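Local coordinates for lipoprotein, putative (Bacillus anthracis, PDB 4NOH), which is of unknown function but is probably a lipid-anchored protein of an uncharacterised lipoprotein family, and may itself bind lipid, at residues K99-E104 / M118-S123; A74-S79 / I84-E89. All blocks are in the same frame, centred on the assembly; numbering follows the deposited sequence.

Overall arrangement
Both interactions centre on one part of the large mixed sheet, and their centres are about 6 Å apart. Strand 84-86 is what they share. It runs between strands 99-103 and 118-122, whose side chains meet past it in interaction 1. In interaction 2 the same strand is packed by residues 74-79, part of the loop that precedes it in sequence. Backbone bonds join the two contacts: Phe86 N lies 2.8 Å from Tyr119 O, a probable hydrogen bond. Val85 turns to Met101 of interaction 1, whereas Ile84 turns to the 74-79 loop. No ligand site is known here, and both contacts are packing within the fold.

Interaction 1 (K99-E104 / M118-S123); sequences KKMKYE and MYAVVS
Ala120 and Val122 receive the selenium of Met101, modelled as selenomethionine, across a mixed beta sheet. Strands 99-103 and 118-122 are not direct neighbours in this sheet. Strand 84-86 runs between them, and the contact is made by side chains that meet over its face. The CA atoms of Met101 and Ala120 are 7.7 Å apart.

Along 118-123, Ala120 comes first. Its methyl points toward Met101, with CB 4.4 Å from Met101 SE. This is a loose apolar contact, and Val44 and Ile96 also pack on Ala120. Val121 turns to another side of the strand, where it touches Ile78 and Ile84. Val122 returns to the Met101 side and makes the closer contact: its CG1 lies 3.7 Å from Met101 SE. The bend at chi2 (-68°) sets the selenium over this methyl, and the selenium end lies aslant to the valine. The next torsion, chi3 (103°), then turns the terminal methyl so that Met101 CE also stays near, 4.0 Å from Val122 CG1. Val85, Val94 and Ile96 also pack on Met101, and all three touching residues are buried.

The strand ends at Val122. Ser123 follows as the N-cap of helix 124-128. Ser123 OG is hydrogen-bonded to both Glu126 N and Asp80 OD2.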
loop_
_atom_site.group_PDB
_atom_site.type_symbol
_atom_site.label_atom_id
_atom_site.label_comp_id
_atom_site.label_asym_id
_atom_site.label_seq_id
_atom_site.Cartn_x
_atom_site.Cartn_y
_atom_site.Cartn_z
ATOM N N LYS A 99 -12.055 14.032 10.185
ATOM C CA LYS A 99 -11.368 13.414 11.319
ATOM C C LYS A 99 -9.848 13.641 11.242
ATOM O O LYS A 99 -9.245 13.390 10.203
ATOM C CB LYS A 99 -11.636 11.911 11.313
ATOM C CG LYS A 99 -13.115 11.521 11.390
ATOM C CD LYS A 99 -13.725 11.899 12.718
ATOM C CE LYS A 99 -15.164 11.419 12.799
ATOM N NZ LYS A 99 -15.749 11.704 14.134
ATOM N N LYS A 100 -9.245 14.100 12.339
ATOM C CA LYS A 100 -7.805 14.356 12.394
ATOM C C LYS A 100 -7.059 13.041 12.677
ATOM O O LYS A 100 -7.429 12.279 13.575
ATOM C CB LYS A 100 -7.488 15.388 13.478
ATOM C CG LYS A 100 -6.027 15.815 13.545
ATOM C CD LYS A 100 -5.803 16.989 14.505
ATOM C CE LYS A 100 -6.544 18.255 14.089
ATOM N NZ LYS A 100 -6.099 18.783 12.768
HETATM N N MSE A 101 -6.064 12.738 11.850
HETATM C CA MSE A 101 -5.280 11.539 12.015
HETATM C C MSE A 101 -4.145 11.750 12.978
HETATM O O MSE A 101 -3.617 12.856 13.121
HETATM C CB MSE A 101 -4.641 11.160 10.674
HETATM C CG MSE A 101 -5.646 10.899 9.540
HETATM SE SE MSE A 101 -6.734 9.272 9.819
HETATM C CE MSE A 101 -8.375 10.189 10.393
ATOM N N LYS A 102 -3.749 10.676 13.638
ATOM C CA LYS A 102 -2.608 10.692 14.542
ATOM C C LYS A 102 -1.357 10.244 13.798
ATOM O O LYS A 102 -1.352 9.175 13.178
ATOM C CB LYS A 102 -2.866 9.714 15.663
ATOM C CG LYS A 102 -1.814 9.658 16.727
ATOM C CD LYS A 102 -1.963 8.397 17.579
ATOM C CE LYS A 102 -3.383 8.131 18.019
ATOM N NZ LYS A 102 -3.395 6.885 18.831
ATOM N N TYR A 103 -0.284 11.028 13.892
ATOM C CA TYR A 103 0.953 10.645 13.190
ATOM C C TYR A 103 1.612 9.430 13.836
ATOM O O TYR A 103 1.864 9.433 15.054
ATOM C CB TYR A 103 1.956 11.799 13.168
ATOM C CG TYR A 103 3.193 11.511 12.373
ATOM C CD1 TYR A 103 3.126 11.376 10.990
ATOM C CD2 TYR A 103 4.445 11.382 12.989
ATOM C CE1 TYR A 103 4.247 11.113 10.244
ATOM C CE2 TYR A 103 5.579 11.116 12.239
ATOM C CZ TYR A 103 5.473 10.989 10.868
ATOM O OH TYR A 103 6.615 10.736 10.111
ATOM N N GLU A 104 1.949 8.427 13.016
ATOM C CA GLU A 104 2.589 7.200 13.501
ATOM C C GLU A 104 3.920 6.866 12.810
ATOM O O GLU A 104 4.341 5.730 12.824
ATOM C CB GLU A 104 1.627 6.014 13.443
ATOM C CG GLU A 104 0.480 6.112 14.436
ATOM C CD GLU A 104 0.870 5.820 15.871
ATOM O OE1 GLU A 104 2.051 5.516 16.169
ATOM O OE2 GLU A 104 -0.027 5.892 16.728
HETATM N N MSE A 118 1.304 9.873 1.514
HETATM C CA MSE A 118 0.997 9.440 2.888
HETATM C C MSE A 118 0.099 8.234 2.833
HETATM O O MSE A 118 -0.518 7.916 1.796
HETATM C CB MSE A 118 0.253 10.540 3.657
HETATM C CG MSE A 118 1.049 11.818 3.566
HETATM SE SE MSE A 118 0.244 13.179 4.709
HETATM C CE MSE A 118 -1.331 13.571 3.601
ATOM N N TYR A 119 -0.011 7.545 3.958
ATOM C CA TYR A 119 -0.825 6.342 4.097
ATOM C C TYR A 119 -1.645 6.523 5.360
ATOM O O TYR A 119 -1.123 6.918 6.379
ATOM C CB TYR A 119 0.039 5.110 4.243
ATOM C CG TYR A 119 1.131 4.954 3.204
ATOM C CD1 TYR A 119 2.311 5.644 3.337
ATOM C CD2 TYR A 119 0.980 4.117 2.092
ATOM C CE1 TYR A 119 3.317 5.519 2.435
ATOM C CE2 TYR A 119 2.015 3.978 1.169
ATOM C CZ TYR A 119 3.171 4.697 1.352
ATOM O OH TYR A 119 4.208 4.586 0.480
ATOM N N ALA A 120 -2.923 6.252 5.308
ATOM C CA ALA A 120 -3.771 6.413 6.502
ATOM C C ALA A 120 -4.504 5.128 6.790
ATOM O O ALA A 120 -4.863 4.400 5.870
ATOM C CB ALA A 120 -4.752 7.552 6.332
ATOM N N VAL A 121 -4.715 4.835 8.073
ATOM C CA VAL A 121 -5.480 3.671 8.453
ATOM C C VAL A 121 -6.563 4.150 9.389
ATOM O O VAL A 121 -6.274 4.790 10.400
ATOM C CB VAL A 121 -4.621 2.576 9.090
ATOM C CG1 VAL A 121 -5.452 1.331 9.370
ATOM C CG2 VAL A 121 -3.416 2.234 8.207
ATOM N N VAL A 122 -7.793 3.790 9.056
ATOM C CA VAL A 122 -8.960 4.162 9.869
ATOM C C VAL A 122 -9.797 2.920 10.209
ATOM O O VAL A 122 -9.584 1.861 9.672
ATOM C CB VAL A 122 -9.850 5.195 9.143
ATOM C CG1 VAL A 122 -9.081 6.501 8.897
ATOM C CG2 VAL A 122 -10.402 4.644 7.837
ATOM N N SER A 123 -10.708 3.049 11.158
ATOM C CA SER A 123 -11.514 1.909 11.516
ATOM C C SER A 123 -12.346 1.452 10.308
ATOM O O SER A 123 -12.578 2.207 9.381
ATOM C CB SER A 123 -12.447 2.242 12.685
ATOM O OG SER A 123 -13.486 3.114 12.284
#

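Interaction 2 (A74-S79 / I84-E89); sequences ALPAIS and IVFAKE
Ala87 O, one residue beyond the Phe86 ring that meets Pro76, accepts a hydrogen bond from Tyr103 OH. This bond ties the chain just past strand 84-86 to the neighbouring strand 99-103. Between the 74-79 loop and 84-89 themselves, the contact is apolar. It is a loop packed on the side chains of strand 84-86 in the mixed sheet.

Ile84 is the centre of it. A chi1 of 64° wedges CG1 in between the two backbone branches. The chain then runs on extended and carries CD1 out to the loop. There CD1 meets two residues. On Pro76 it is almost equally far from CB, CG and CD, with CG at 4.0 Å, so it sits against the CB-CG-CD rim of the ring. On Ile78 it meets CD1 at 3.5 Å, which is tighter than usual for two methyl carbons. Ile78 bends at both torsions (chi1 -49°, chi2 -66°), and this brings its CD1 in to touch Ile84 CG1 as well. Both Pro76 and Ile78 cross Ile84 at about a right angle. The other branch, Ile84 CG2, lies 3.8 Å from Ala77 O.

Phe86 adds a second point of contact. Pro76 CD sits at the ring edge, near its plane, 4.2 Å from Phe86 CZ. It is not stacked on the face. Glu104 touches Pro76, Ile84 and Phe86, and Ile78 also packs on Val121 and on Lys49 of helix 49-57.

Backbone bonds on both flanks, Ile84 to Val121 and Val85 to Lys102 and Glu104, hold the strand itself. The loop is held to it by apolar packing that is only partly buried, so fit and distance place it rather than a directed bond.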
loop_
_atom_site.group_PDB
_atom_site.type_symbol
_atom_site.label_atom_id
_atom_site.label_comp_id
_atom_site.label_asym_id
_atom_site.label_seq_id
_atom_site.Cartn_x
_atom_site.Cartn_y
_atom_site.Cartn_z
ATOM N N ALA A 74 3.489 -4.943 14.238
ATOM C CA ALA A 74 2.149 -4.744 14.757
ATOM C C ALA A 74 1.627 -3.471 14.176
ATOM O O ALA A 74 2.386 -2.555 13.876
ATOM C CB ALA A 74 2.172 -4.645 16.269
ATOM N N LEU A 75 0.324 -3.412 13.978
ATOM C CA LEU A 75 -0.280 -2.198 13.508
ATOM C C LEU A 75 -0.591 -1.383 14.744
ATOM O O LEU A 75 -1.125 -1.937 15.715
ATOM C CB LEU A 75 -1.586 -2.504 12.797
ATOM C CG LEU A 75 -2.262 -1.318 12.143
ATOM C CD1 LEU A 75 -1.460 -0.840 10.941
ATOM C CD2 LEU A 75 -3.659 -1.749 11.732
ATOM N N PRO A 76 -0.268 -0.084 14.737
ATOM C CA PRO A 76 -0.657 0.708 15.904
ATOM C C PRO A 76 -2.163 0.680 16.135
ATOM O O PRO A 76 -2.945 0.471 15.195
ATOM C CB PRO A 76 -0.258 2.125 15.503
ATOM C CG PRO A 76 0.856 1.938 14.546
ATOM C CD PRO A 76 0.493 0.719 13.765
ATOM N N ALA A 77 -2.568 0.936 17.363
ATOM C CA ALA A 77 -3.973 0.982 17.707
ATOM C C ALA A 77 -4.744 1.945 16.805
ATOM O O ALA A 77 -4.273 3.073 16.518
ATOM C CB ALA A 77 -4.151 1.394 19.158
ATOM N N ILE A 78 -5.900 1.465 16.346
ATOM C CA ILE A 78 -6.815 2.213 15.509
ATOM C C ILE A 78 -8.162 2.193 16.190
ATOM O O ILE A 78 -8.596 1.147 16.655
ATOM C CB ILE A 78 -7.051 1.516 14.140
ATOM C CG1 ILE A 78 -5.750 1.099 13.457
ATOM C CG2 ILE A 78 -7.935 2.395 13.247
ATOM C CD1 ILE A 78 -4.897 2.243 13.031
ATOM N N SER A 79 -8.829 3.334 16.230
ATOM C CA SER A 79 -10.160 3.390 16.772
ATOM C C SER A 79 -10.899 4.481 16.024
ATOM O O SER A 79 -10.301 5.296 15.348
ATOM C CB SER A 79 -10.127 3.640 18.283
ATOM O OG SER A 79 -11.371 3.354 18.878
ATOM N N ILE A 84 -4.947 6.828 12.015
ATOM C CA ILE A 84 -3.519 7.128 11.993
ATOM C C ILE A 84 -3.039 7.459 10.619
ATOM O O ILE A 84 -3.664 7.080 9.626
ATOM C CB ILE A 84 -2.662 5.936 12.508
ATOM C CG1 ILE A 84 -2.771 4.684 11.623
ATOM C CG2 ILE A 84 -3.054 5.611 13.959
ATOM C CD1 ILE A 84 -1.855 3.541 12.015
ATOM N N VAL A 85 -1.918 8.172 10.584
ATOM C CA VAL A 85 -1.302 8.491 9.302
ATOM C C VAL A 85 0.185 8.255 9.363
ATOM O O VAL A 85 0.830 8.520 10.377
ATOM C CB VAL A 85 -1.628 9.939 8.835
ATOM C CG1 VAL A 85 -1.164 11.000 9.845
ATOM C CG2 VAL A 85 -1.056 10.196 7.433
ATOM N N PHE A 86 0.711 7.696 8.275
ATOM C CA PHE A 86 2.126 7.489 8.071
ATOM C C PHE A 86 2.588 8.458 6.980
ATOM O O PHE A 86 1.972 8.538 5.930
ATOM C CB PHE A 86 2.402 6.083 7.580
ATOM C CG PHE A 86 2.020 4.998 8.561
ATOM C CD1 PHE A 86 2.662 4.899 9.785
ATOM C CD2 PHE A 86 1.087 4.024 8.210
ATOM C CE1 PHE A 86 2.372 3.861 10.648
ATOM C CE2 PHE A 86 0.791 2.987 9.089
ATOM C CZ PHE A 86 1.419 2.927 10.307
ATOM N N ALA A 87 3.680 9.172 7.222
ATOM C CA ALA A 87 4.234 10.098 6.237
ATOM C C ALA A 87 5.725 10.305 6.486
ATOM O O ALA A 87 6.245 9.959 7.546
ATOM C CB ALA A 87 3.510 11.413 6.294
ATOM N N LYS A 88 6.409 10.892 5.506
ATOM C CA LYS A 88 7.849 11.107 5.596
ATOM C C LYS A 88 8.235 11.985 6.779
ATOM O O LYS A 88 9.259 11.752 7.419
ATOM C CB LYS A 88 8.342 11.741 4.309
ATOM C CG LYS A 88 9.823 12.046 4.315
ATOM C CD LYS A 88 10.220 12.844 3.091
ATOM C CE LYS A 88 11.683 13.252 3.171
ATOM N NZ LYS A 88 12.551 12.047 3.260
ATOM N N GLU A 89 7.434 13.016 7.016
ATOM C CA GLU A 89 7.671 13.983 8.088
ATOM C C GLU A 89 6.466 13.970 9.019
ATOM O O GLU A 89 5.415 13.451 8.665
ATOM C CB GLU A 89 7.806 15.398 7.496
ATOM C CG GLU A 89 8.777 15.502 6.319
ATOM C CD GLU A 89 8.893 16.907 5.741
ATOM O OE1 GLU A 89 9.748 17.101 4.834
ATOM O OE2 GLU A 89 8.154 17.826 6.194
#